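Local structure of VMB-1 (Vibrio alginolyticus, 6LF4) at residues 26-31 / 55-60; 79-84 / 149-154; 163-168 / 199-204. The protein probably hydrolyses the four-membered ring of beta-lactam antibiotics with the aid of two zinc ions, and here holds a ring-opened carbapenem product. All coordinates share one frame; numbering follows the deposited sequence.

The three contacts reach the same bound ligand, a ring-opened carbapenem, from different parts of a two-sheet fold. Interaction 1 holds Trp56, whose ring edge meets ligand O62, at the side of the pocket. Interaction 2 includes the loop bearing the zinc ligands His82 and His84, and interaction 3 the loop bearing Cys163, which binds the second zinc ion. The centres of interactions 2 and 3 are 12 Å apart, and the two touch directly: His82 CE1 meets Cys163 SG at 3.6 Å, while Val150 CG1 packs on Phe164 CD2. Interaction 1 stands apart, its centre 19 Å from either of the others and its nearest atoms about 7 Å away, so the ligand spans the gap.

Interaction 1 of 3, residues 26-31 / 55-60; sequences SYKRVE and PWTTQG. With LMP ((2~{S},3~{R},4~{S})-2-[(2~{S},3~{R})-1,3-bis(oxidanyl)-1-oxidanylidene-butan-2-yl]-4-[(3~{S},5~{S})-5-(dimethylcarbamoy l)pyrrolidin-3-yl]sulfanyl-3-methyl-3,4-dihydro-2~{H}-pyrrole-5-carboxylic acid), chain G.
Two extended first torsions bring Lys28 and Trp56 together: in both, CG lies opposite the backbone N (chi1 -153°), which sends the lysine chain across the indole at about a right angle. Lys28 CD sits over the five-membered ring, 3.6 Å from its centroid, a CH-pi contact that suits a residue whose long aliphatic stem can lie on an aromatic face. Its NZ is 5.7 Å from that centroid, so any cation-pi attraction is weak. Val30 CG2 adds an apolar touch at Trp56 CH2 (4.1 Å), and Ser26 O lies in the ring plane at its edge. The small Ser26 side chain fits close against Pro55, and its OG accepts a hydrogen bond from Trp56 N (2.9 Å, 159° at the hydrogen), fixing the backbone that carries the indole. At the ligand, O62 approaches the ring edge, 3.1 Å from Trp56 CZ2. Thr57 uses both branches: CG2 rests near Tyr27 O, while OG1 accepts from Gly60 N (3.0 Å) as the N-cap of helix 58-69. Through the Ser26-Trp56 bond and the packing on Trp56 and Thr57, strand 21-29 is joined to the loop entering that helix; strand 35-45 pairs antiparallel with strand 21-29, and its Ala38 packs against Ser26 and Trp56.

Interaction 2 of 3, residues 79-84 / 149-154; sequences VVTHFH and IVVWLP. With ZN (zinc ion), chain E; LMP ((2~{S},3~{R},4~{S})-2-[(2~{S},3~{R})-1,3-bis(oxidanyl)-1-oxidanylidene-butan-2-yl]-4-[(3~{S},5~{S})-5-(dimethylcarbamoy l)pyrrolidin-3-yl]sulfanyl-3-methyl-3,4-dihydro-2~{H}-pyrrole-5-carboxylic acid), chain G.
Just beyond Thr81, whose O accepts a hydrogen bond from Ile149 N (2.9 Å), the imidazoles of His82 and His84 present their edges to a zinc ion. His82 NE2 binds the metal at 2.1 Å; His84 ND1 and ligand O72 lie near the plane of the His82 ring, at its edge. The two ring nitrogens, His82 NE2 and His84 ND1, come within 3.0 Å because they share the zinc, not through a hydrogen bond. The CD2 corner of the His84 imidazole is directed at the centre of the Phe83 face, the two planes being steeply inclined. Asp178 OD2 hydrogen-bonds His84 NE2; with ND1 on the zinc, the ring is gripped at both nitrogens, which limits its rotation.

Behind the metal the contact turns apolar. Ile149, with CG1 between its backbone N and carbonyl carbon (chi1 56°), lays that branch on Thr81 CA and brings CD1 within 3.9 Å of Val79 CG2. Val151 CG2 meets Thr81 CG2 at 4.0 Å and is also near Val79 CG1. Branched aliphatic residues fill this buried seam well, and threonine adds a hydroxyl that hydrogen-bonds Asp53 while its methyl joins the packing. The seam joins the end of strand 74-79 and the loop after it, in the larger sheet's half, to Ile149 and the start of strand 150-153 in the smaller sheet. His144 completes the protein's share of the zinc shell, giving the three-histidine site and His-X-His-X-Asp motif of the alpha-beta/beta-alpha sandwich of the metallo-beta-lactamases.

Interaction 3 of 3, residues 163-168 / 199-204; sequences CFVKSL and KLVVPG. With ZN (zinc ion), chain F; LMP ((2~{S},3~{R},4~{S})-2-[(2~{S},3~{R})-1,3-bis(oxidanyl)-1-oxidanylidene-butan-2-yl]-4-[(3~{S},5~{S})-5-(dimethylcarbamoy l)pyrrolidin-3-yl]sulfanyl-3-methyl-3,4-dihydro-2~{H}-pyrrole-5-carboxylic acid), chain G.
Pro203, Val165 and Gly204 lose the most surface where the loop 163-168 lies along strand 200-203. Pro203 is the hub: its CB rests 3.5 Å from Val165 O and also approaches Ser167 N, and the compact ring offers a smooth apolar surface to the passing backbone. Val165 points its side chain at the strand, and with CG1 opposite the backbone N (chi1 177°) that methyl reaches Val201 CG1 at 3.8 Å, the two valines meeting at about a right angle. Beta-branched residues suit such a buried, extended site, and Leu214 of helix 212-224 also touches Val165. Gly204 brings no side chain, which lets its CA lie 3.9 Å from Cys163 SG. No hydrogen bond joins the two segments; their direct contact is a matter of shape and mostly apolar packing, while the zinc ion links Cys163 to His205 just after Gly204.

A metal ligand sits at the end of this packing. Cys163 SG, set beside its backbone N and away from the carbonyl carbon, binds the second zinc ion at 2.3 Å; Asp86 and His205 complete the protein's share of the shell. The ligand adds N4 and O72 to the same ion, and O72 also binds the zinc ion held by the histidines, bridging the two metals. Lys166 bends at chi2 and chi3 to curl back, and its NZ donates to a lone pair of Cys163 O (2.9 Å). This internal bond holds the amine beside ligand carboxylate O32, although the modelled distance of 2.5 Å between NZ and O32 is short enough to be treated with caution. The amine beside the carboxylate is consistent with charge attraction, and zinc coordination through N4 and O72 adds to it; together they would help retain the opened product.

Interaction 1 of 3, residues 26-31 / 55-60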
# COMPACT_ATOMS: atom_id res chain seq x y z
N SER A 26 3.31 8.25 -7.04
CA SER A 26 4.50 8.10 -7.91
C SER A 26 4.03 7.62 -9.28
O SER A 26 2.99 6.92 -9.36
CB SER A 26 5.54 7.23 -7.31
OG SER A 26 4.97 6.01 -6.88
N TYR A 27 4.71 8.07 -10.33
CA TYR A 27 4.22 7.95 -11.73
C TYR A 27 5.14 6.98 -12.46
O TYR A 27 6.34 6.86 -12.10
CB TYR A 27 4.06 9.33 -12.36
CG TYR A 27 3.03 10.19 -11.68
CD1 TYR A 27 1.68 10.06 -11.97
CD2 TYR A 27 3.39 11.11 -10.71
CE1 TYR A 27 0.72 10.82 -11.33
CE2 TYR A 27 2.44 11.88 -10.05
CZ TYR A 27 1.10 11.74 -10.37
OH TYR A 27 0.15 12.50 -9.74
N LYS A 28 4.54 6.23 -13.37
CA LYS A 28 5.25 5.34 -14.32
C LYS A 28 4.46 5.38 -15.64
O LYS A 28 3.19 5.43 -15.61
CB LYS A 28 5.38 3.94 -13.72
CG LYS A 28 6.57 3.13 -14.22
CD LYS A 28 6.53 1.70 -13.75
CE LYS A 28 7.46 0.81 -14.54
NZ LYS A 28 8.85 1.31 -14.48
N ARG A 29 5.20 5.46 -16.76
CA ARG A 29 4.63 5.33 -18.12
C ARG A 29 4.08 3.91 -18.26
O ARG A 29 4.86 2.95 -18.16
CB ARG A 29 5.71 5.64 -19.17
CG ARG A 29 5.19 5.66 -20.61
CD ARG A 29 5.98 6.56 -21.54
NE ARG A 29 6.01 7.96 -21.10
CZ ARG A 29 5.00 8.82 -21.24
NH1 ARG A 29 3.87 8.46 -21.81
NH2 ARG A 29 5.14 10.07 -20.80
N VAL A 30 2.77 3.77 -18.42
CA VAL A 30 2.15 2.45 -18.77
C VAL A 30 1.24 2.71 -19.97
O VAL A 30 0.09 3.21 -19.78
CB VAL A 30 1.43 1.78 -17.58
CG1 VAL A 30 1.21 0.29 -17.82
CG2 VAL A 30 2.16 1.99 -16.27
N GLU A 31 1.76 2.42 -21.16
CA GLU A 31 0.99 2.49 -22.43
C GLU A 31 -0.30 1.70 -22.21
O GLU A 31 -0.26 0.65 -21.57
CB GLU A 31 1.82 1.93 -23.59
CG GLU A 31 3.14 2.65 -23.84
CD GLU A 31 3.82 2.31 -25.17
OE1 GLU A 31 4.87 2.92 -25.47
OE2 GLU A 31 3.30 1.44 -25.91
N PRO A 55 7.47 4.22 -3.43
CA PRO A 55 7.16 4.66 -4.78
C PRO A 55 7.56 3.64 -5.85
O PRO A 55 8.38 2.77 -5.61
CB PRO A 55 7.97 5.97 -4.90
CG PRO A 55 7.97 6.48 -3.49
CD PRO A 55 8.22 5.23 -2.66
N TRP A 56 6.94 3.82 -7.01
CA TRP A 56 6.93 2.88 -8.16
C TRP A 56 8.28 2.87 -8.88
O TRP A 56 8.61 1.85 -9.50
CB TRP A 56 5.81 3.32 -9.10
CG TRP A 56 5.24 2.21 -9.92
CD1 TRP A 56 5.75 0.97 -10.15
CD2 TRP A 56 4.00 2.27 -10.63
NE1 TRP A 56 4.91 0.25 -10.95
CE2 TRP A 56 3.82 1.02 -11.26
CE3 TRP A 56 3.02 3.25 -10.78
CZ2 TRP A 56 2.70 0.73 -12.03
CZ3 TRP A 56 1.90 2.96 -11.54
CH2 TRP A 56 1.75 1.72 -12.15
N THR A 57 9.03 3.97 -8.82
CA THR A 57 10.36 4.13 -9.46
C THR A 57 11.39 4.43 -8.37
O THR A 57 11.01 5.09 -7.37
CB THR A 57 10.31 5.22 -10.53
OG1 THR A 57 10.04 6.47 -9.90
CG2 THR A 57 9.24 4.98 -11.59
N THR A 58 12.63 4.00 -8.56
CA THR A 58 13.78 4.36 -7.69
C THR A 58 13.90 5.89 -7.56
O THR A 58 14.25 6.34 -6.45
CB THR A 58 15.08 3.75 -8.21
OG1 THR A 58 14.76 2.45 -8.68
CG2 THR A 58 16.17 3.69 -7.15
N GLN A 59 13.59 6.65 -8.62
CA GLN A 59 13.70 8.14 -8.61
C GLN A 59 12.62 8.74 -7.71
O GLN A 59 12.96 9.60 -6.87
CB GLN A 59 13.62 8.72 -10.03
CG GLN A 59 14.97 8.84 -10.72
CD GLN A 59 15.88 9.86 -10.05
OE1 GLN A 59 15.53 11.03 -9.89
NE2 GLN A 59 17.07 9.41 -9.66
N GLY A 60 11.37 8.31 -7.88
CA GLY A 60 10.27 8.60 -6.93
C GLY A 60 10.71 8.38 -5.49
O GLY A 60 10.47 9.27 -4.65
C1 LMP G . -1.28 -2.18 -12.99
C2 LMP G . -2.76 -2.42 -12.66
C3 LMP G . -2.76 -2.57 -11.16
O7A LMP G . -6.06 0.70 -14.38
C6A LMP G . -5.65 1.86 -14.45
N7A LMP G . -6.35 2.83 -15.07
C9A LMP G . -7.71 2.62 -15.55
C8A LMP G . -5.78 4.16 -15.30
C5A LMP G . -4.32 2.28 -13.83
C2A LMP G . -3.16 1.42 -14.35
N3A LMP G . -4.32 2.08 -12.37
C4A LMP G . -3.11 1.36 -11.97
C1A LMP G . -2.82 0.50 -13.18
S21 LMP G . -3.81 -1.02 -13.19
C31 LMP G . -3.71 -3.13 -10.46
O31 LMP G . -4.31 -4.07 -10.94
O32 LMP G . -3.97 -2.69 -9.36
N4 LMP G . -1.70 -2.07 -10.62
C11 LMP G . -0.69 -3.20 -13.95
C5 LMP G . -0.60 -2.12 -11.62
C6 LMP G . 0.32 -3.31 -11.34
C61 LMP G . 1.78 -2.89 -11.15
O62 LMP G . 2.26 -2.35 -12.38
C62 LMP G . 2.68 -4.02 -10.71
C7 LMP G . -0.17 -4.18 -10.17
O71 LMP G . -0.68 -5.28 -10.46
O72 LMP G . -0.01 -3.73 -9.02

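Interaction 2 of 3, residues 79-84 / 149-154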
# COMPACT_ATOMS: atom_id res chain seq x y z
N VAL A 79 6.61 -0.23 5.50
CA VAL A 79 5.86 -1.52 5.36
C VAL A 79 5.44 -1.60 3.89
O VAL A 79 4.95 -0.61 3.35
CB VAL A 79 4.68 -1.61 6.34
CG1 VAL A 79 3.63 -0.54 6.09
CG2 VAL A 79 4.01 -2.99 6.32
N VAL A 80 5.65 -2.75 3.27
CA VAL A 80 5.21 -3.01 1.87
C VAL A 80 3.94 -3.87 1.92
O VAL A 80 3.89 -4.82 2.74
CB VAL A 80 6.34 -3.66 1.05
CG1 VAL A 80 7.60 -2.80 1.06
CG2 VAL A 80 6.65 -5.06 1.51
N THR A 81 2.95 -3.53 1.11
CA THR A 81 1.57 -4.08 1.20
C THR A 81 1.42 -5.29 0.26
O THR A 81 0.48 -6.07 0.48
CB THR A 81 0.55 -2.94 1.07
OG1 THR A 81 0.73 -2.22 -0.14
CG2 THR A 81 0.64 -1.98 2.24
N HIS A 82 2.33 -5.49 -0.70
CA HIS A 82 2.41 -6.74 -1.49
C HIS A 82 3.70 -6.76 -2.31
O HIS A 82 4.37 -5.72 -2.37
CB HIS A 82 1.11 -6.98 -2.29
CG HIS A 82 0.92 -6.15 -3.52
ND1 HIS A 82 0.66 -4.79 -3.50
CD2 HIS A 82 0.89 -6.52 -4.82
CE1 HIS A 82 0.48 -4.36 -4.73
NE2 HIS A 82 0.60 -5.42 -5.55
N PHE A 83 4.02 -7.92 -2.91
CA PHE A 83 5.34 -8.23 -3.53
C PHE A 83 5.54 -7.52 -4.87
O PHE A 83 6.68 -7.57 -5.32
CB PHE A 83 5.56 -9.74 -3.66
CG PHE A 83 4.88 -10.45 -4.81
CD1 PHE A 83 3.54 -10.82 -4.73
CD2 PHE A 83 5.58 -10.80 -5.95
CE1 PHE A 83 2.92 -11.49 -5.78
CE2 PHE A 83 4.96 -11.48 -6.99
CZ PHE A 83 3.64 -11.83 -6.90
N HIS A 84 4.54 -6.87 -5.48
CA HIS A 84 4.70 -6.16 -6.78
C HIS A 84 5.57 -4.90 -6.61
O HIS A 84 5.65 -4.36 -5.49
CB HIS A 84 3.34 -5.79 -7.38
CG HIS A 84 2.54 -6.96 -7.84
ND1 HIS A 84 1.19 -6.90 -8.06
CD2 HIS A 84 2.91 -8.23 -8.12
CE1 HIS A 84 0.75 -8.07 -8.46
NE2 HIS A 84 1.79 -8.90 -8.51
N ILE A 149 -1.77 -7.03 2.10
CA ILE A 149 -2.23 -6.56 3.45
C ILE A 149 -2.82 -5.17 3.30
O ILE A 149 -2.51 -4.50 2.31
CB ILE A 149 -1.07 -6.53 4.46
CG1 ILE A 149 0.08 -5.66 3.94
CG2 ILE A 149 -0.62 -7.94 4.83
CD1 ILE A 149 1.02 -5.21 5.01
N VAL A 150 -3.65 -4.77 4.25
CA VAL A 150 -4.17 -3.39 4.36
C VAL A 150 -3.56 -2.75 5.62
O VAL A 150 -3.12 -3.51 6.55
CB VAL A 150 -5.71 -3.37 4.40
CG1 VAL A 150 -6.27 -3.94 3.11
CG2 VAL A 150 -6.28 -4.09 5.63
N VAL A 151 -3.55 -1.42 5.64
CA VAL A 151 -2.97 -0.65 6.78
C VAL A 151 -4.04 0.31 7.27
O VAL A 151 -4.68 0.99 6.46
CB VAL A 151 -1.64 0.04 6.45
CG1 VAL A 151 -1.02 0.65 7.69
CG2 VAL A 151 -0.66 -0.92 5.82
N TRP A 152 -4.29 0.26 8.56
CA TRP A 152 -5.33 1.07 9.24
C TRP A 152 -4.64 2.15 10.09
O TRP A 152 -3.74 1.81 10.87
CB TRP A 152 -6.20 0.17 10.09
CG TRP A 152 -7.21 0.87 10.94
CD1 TRP A 152 -7.33 0.81 12.31
CD2 TRP A 152 -8.31 1.67 10.48
NE1 TRP A 152 -8.40 1.55 12.73
CE2 TRP A 152 -9.02 2.08 11.63
CE3 TRP A 152 -8.79 2.05 9.22
CZ2 TRP A 152 -10.18 2.85 11.54
CZ3 TRP A 152 -9.92 2.82 9.13
CH2 TRP A 152 -10.60 3.21 10.28
N LEU A 153 -5.09 3.39 9.94
CA LEU A 153 -4.65 4.55 10.76
C LEU A 153 -5.80 4.93 11.68
O LEU A 153 -6.70 5.67 11.30
CB LEU A 153 -4.23 5.69 9.83
CG LEU A 153 -3.15 5.30 8.83
CD1 LEU A 153 -2.80 6.48 7.93
CD2 LEU A 153 -1.92 4.77 9.53
N PRO A 154 -5.82 4.40 12.92
CA PRO A 154 -6.95 4.62 13.82
C PRO A 154 -7.19 6.11 14.17
O PRO A 154 -8.34 6.47 14.38
CB PRO A 154 -6.62 3.75 15.05
CG PRO A 154 -5.15 3.44 14.95
CD PRO A 154 -4.80 3.51 13.48
ZN ZN E . 0.03 -5.60 -7.56
C1 LMP G . -1.28 -2.18 -12.99
C2 LMP G . -2.76 -2.42 -12.66
C3 LMP G . -2.76 -2.57 -11.16
O7A LMP G . -6.06 0.70 -14.38
C6A LMP G . -5.65 1.86 -14.45
N7A LMP G . -6.35 2.83 -15.07
C9A LMP G . -7.71 2.62 -15.55
C8A LMP G . -5.78 4.16 -15.30
C5A LMP G . -4.32 2.28 -13.83
C2A LMP G . -3.16 1.42 -14.35
N3A LMP G . -4.32 2.08 -12.37
C4A LMP G . -3.11 1.36 -11.97
C1A LMP G . -2.82 0.50 -13.18
S21 LMP G . -3.81 -1.02 -13.19
C31 LMP G . -3.71 -3.13 -10.46
O31 LMP G . -4.31 -4.07 -10.94
O32 LMP G . -3.97 -2.69 -9.36
N4 LMP G . -1.70 -2.07 -10.62
C11 LMP G . -0.69 -3.20 -13.95
C5 LMP G . -0.60 -2.12 -11.62
C6 LMP G . 0.32 -3.31 -11.34
C61 LMP G . 1.78 -2.89 -11.15
O62 LMP G . 2.26 -2.35 -12.38
C62 LMP G . 2.68 -4.02 -10.71
C7 LMP G . -0.17 -4.18 -10.17
O71 LMP G . -0.68 -5.28 -10.46
O72 LMP G . -0.01 -3.73 -9.02

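Interaction 3 of 3, residues 163-168 / 199-204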
# COMPACT_ATOMS: atom_id res chain seq x y z
N CYS A 163 -3.51 -2.20 -3.63
CA CYS A 163 -4.07 -2.81 -4.87
C CYS A 163 -5.13 -3.88 -4.54
O CYS A 163 -5.88 -4.23 -5.43
CB CYS A 163 -2.93 -3.30 -5.74
SG CYS A 163 -1.82 -1.90 -6.06
N PHE A 164 -5.25 -4.28 -3.27
CA PHE A 164 -6.40 -5.07 -2.78
C PHE A 164 -7.72 -4.31 -3.02
O PHE A 164 -8.80 -4.93 -3.08
CB PHE A 164 -6.19 -5.41 -1.30
CG PHE A 164 -7.26 -6.24 -0.68
CD1 PHE A 164 -7.37 -7.59 -0.98
CD2 PHE A 164 -8.13 -5.70 0.26
CE1 PHE A 164 -8.33 -8.37 -0.36
CE2 PHE A 164 -9.10 -6.49 0.87
CZ PHE A 164 -9.20 -7.82 0.54
N VAL A 165 -7.66 -2.99 -3.13
CA VAL A 165 -8.87 -2.14 -3.25
C VAL A 165 -8.81 -1.39 -4.58
O VAL A 165 -7.78 -0.76 -4.85
CB VAL A 165 -8.99 -1.17 -2.06
CG1 VAL A 165 -10.19 -0.25 -2.22
CG2 VAL A 165 -9.07 -1.95 -0.74
N LYS A 166 -9.90 -1.44 -5.34
CA LYS A 166 -10.00 -0.71 -6.63
C LYS A 166 -10.75 0.61 -6.40
O LYS A 166 -11.59 0.69 -5.48
CB LYS A 166 -10.65 -1.65 -7.66
CG LYS A 166 -9.88 -2.93 -7.93
CD LYS A 166 -8.52 -2.74 -8.57
CE LYS A 166 -7.47 -3.71 -8.03
NZ LYS A 166 -6.09 -3.16 -8.09
N SER A 167 -10.43 1.64 -7.20
CA SER A 167 -11.16 2.93 -7.24
C SER A 167 -12.58 2.70 -7.77
O SER A 167 -12.82 1.66 -8.43
CB SER A 167 -10.37 3.94 -8.04
OG SER A 167 -10.41 3.61 -9.43
N LEU A 168 -13.54 3.55 -7.40
CA LEU A 168 -14.98 3.39 -7.76
C LEU A 168 -15.14 3.27 -9.28
O LEU A 168 -15.96 2.43 -9.73
CB LEU A 168 -15.76 4.60 -7.25
CG LEU A 168 -16.39 4.45 -5.87
CD1 LEU A 168 -17.15 5.72 -5.50
CD2 LEU A 168 -17.30 3.23 -5.81
N LYS A 199 -13.23 6.41 7.28
CA LYS A 199 -13.72 7.66 6.66
C LYS A 199 -13.11 7.78 5.27
O LYS A 199 -13.84 8.16 4.35
CB LYS A 199 -13.37 8.86 7.55
CG LYS A 199 -14.01 8.82 8.94
CD LYS A 199 -14.07 10.16 9.65
CE LYS A 199 -12.73 10.80 9.92
NZ LYS A 199 -12.90 12.06 10.71
N LEU A 200 -11.85 7.37 5.10
CA LEU A 200 -11.12 7.47 3.82
C LEU A 200 -10.51 6.09 3.50
O LEU A 200 -9.88 5.53 4.40
CB LEU A 200 -10.03 8.54 3.95
CG LEU A 200 -9.56 9.20 2.65
CD1 LEU A 200 -10.70 9.94 1.96
CD2 LEU A 200 -8.41 10.14 2.92
N VAL A 201 -10.73 5.60 2.28
CA VAL A 201 -10.10 4.37 1.73
C VAL A 201 -9.19 4.82 0.60
O VAL A 201 -9.64 5.56 -0.31
CB VAL A 201 -11.13 3.32 1.27
CG1 VAL A 201 -10.47 2.01 0.86
CG2 VAL A 201 -12.19 3.08 2.34
N VAL A 202 -7.92 4.44 0.69
CA VAL A 202 -6.88 4.79 -0.31
C VAL A 202 -6.67 3.56 -1.18
O VAL A 202 -6.15 2.55 -0.70
CB VAL A 202 -5.60 5.26 0.38
CG1 VAL A 202 -4.52 5.55 -0.65
CG2 VAL A 202 -5.87 6.45 1.29
N PRO A 203 -7.06 3.59 -2.48
CA PRO A 203 -6.73 2.50 -3.39
C PRO A 203 -5.26 2.60 -3.82
O PRO A 203 -4.62 3.62 -3.61
CB PRO A 203 -7.76 2.71 -4.52
CG PRO A 203 -7.93 4.21 -4.59
CD PRO A 203 -7.77 4.69 -3.16
N GLY A 204 -4.69 1.51 -4.34
CA GLY A 204 -3.30 1.51 -4.85
C GLY A 204 -3.17 2.45 -6.05
O GLY A 204 -2.06 2.94 -6.28
ZN ZN F . -1.03 -1.84 -8.25
C1 LMP G . -1.28 -2.18 -12.99
C2 LMP G . -2.76 -2.42 -12.66
C3 LMP G . -2.76 -2.57 -11.16
O7A LMP G . -6.06 0.70 -14.38
C6A LMP G . -5.65 1.86 -14.45
N7A LMP G . -6.35 2.83 -15.07
C9A LMP G . -7.71 2.62 -15.55
C8A LMP G . -5.78 4.16 -15.30
C5A LMP G . -4.32 2.28 -13.83
C2A LMP G . -3.16 1.42 -14.35
N3A LMP G . -4.32 2.08 -12.37
C4A LMP G . -3.11 1.36 -11.97
C1A LMP G . -2.82 0.50 -13.18
S21 LMP G . -3.81 -1.02 -13.19
C31 LMP G . -3.71 -3.13 -10.46
O31 LMP G . -4.31 -4.07 -10.94
O32 LMP G . -3.97 -2.69 -9.36
N4 LMP G . -1.70 -2.07 -10.62
C11 LMP G . -0.69 -3.20 -13.95
C5 LMP G . -0.60 -2.12 -11.62
C6 LMP G . 0.32 -3.31 -11.34
C61 LMP G . 1.78 -2.89 -11.15
O62 LMP G . 2.26 -2.35 -12.38
C62 LMP G . 2.68 -4.02 -10.71
C7 LMP G . -0.17 -4.18 -10.17
O71 LMP G . -0.68 -5.28 -10.46
O72 LMP G . -0.01 -3.73 -9.02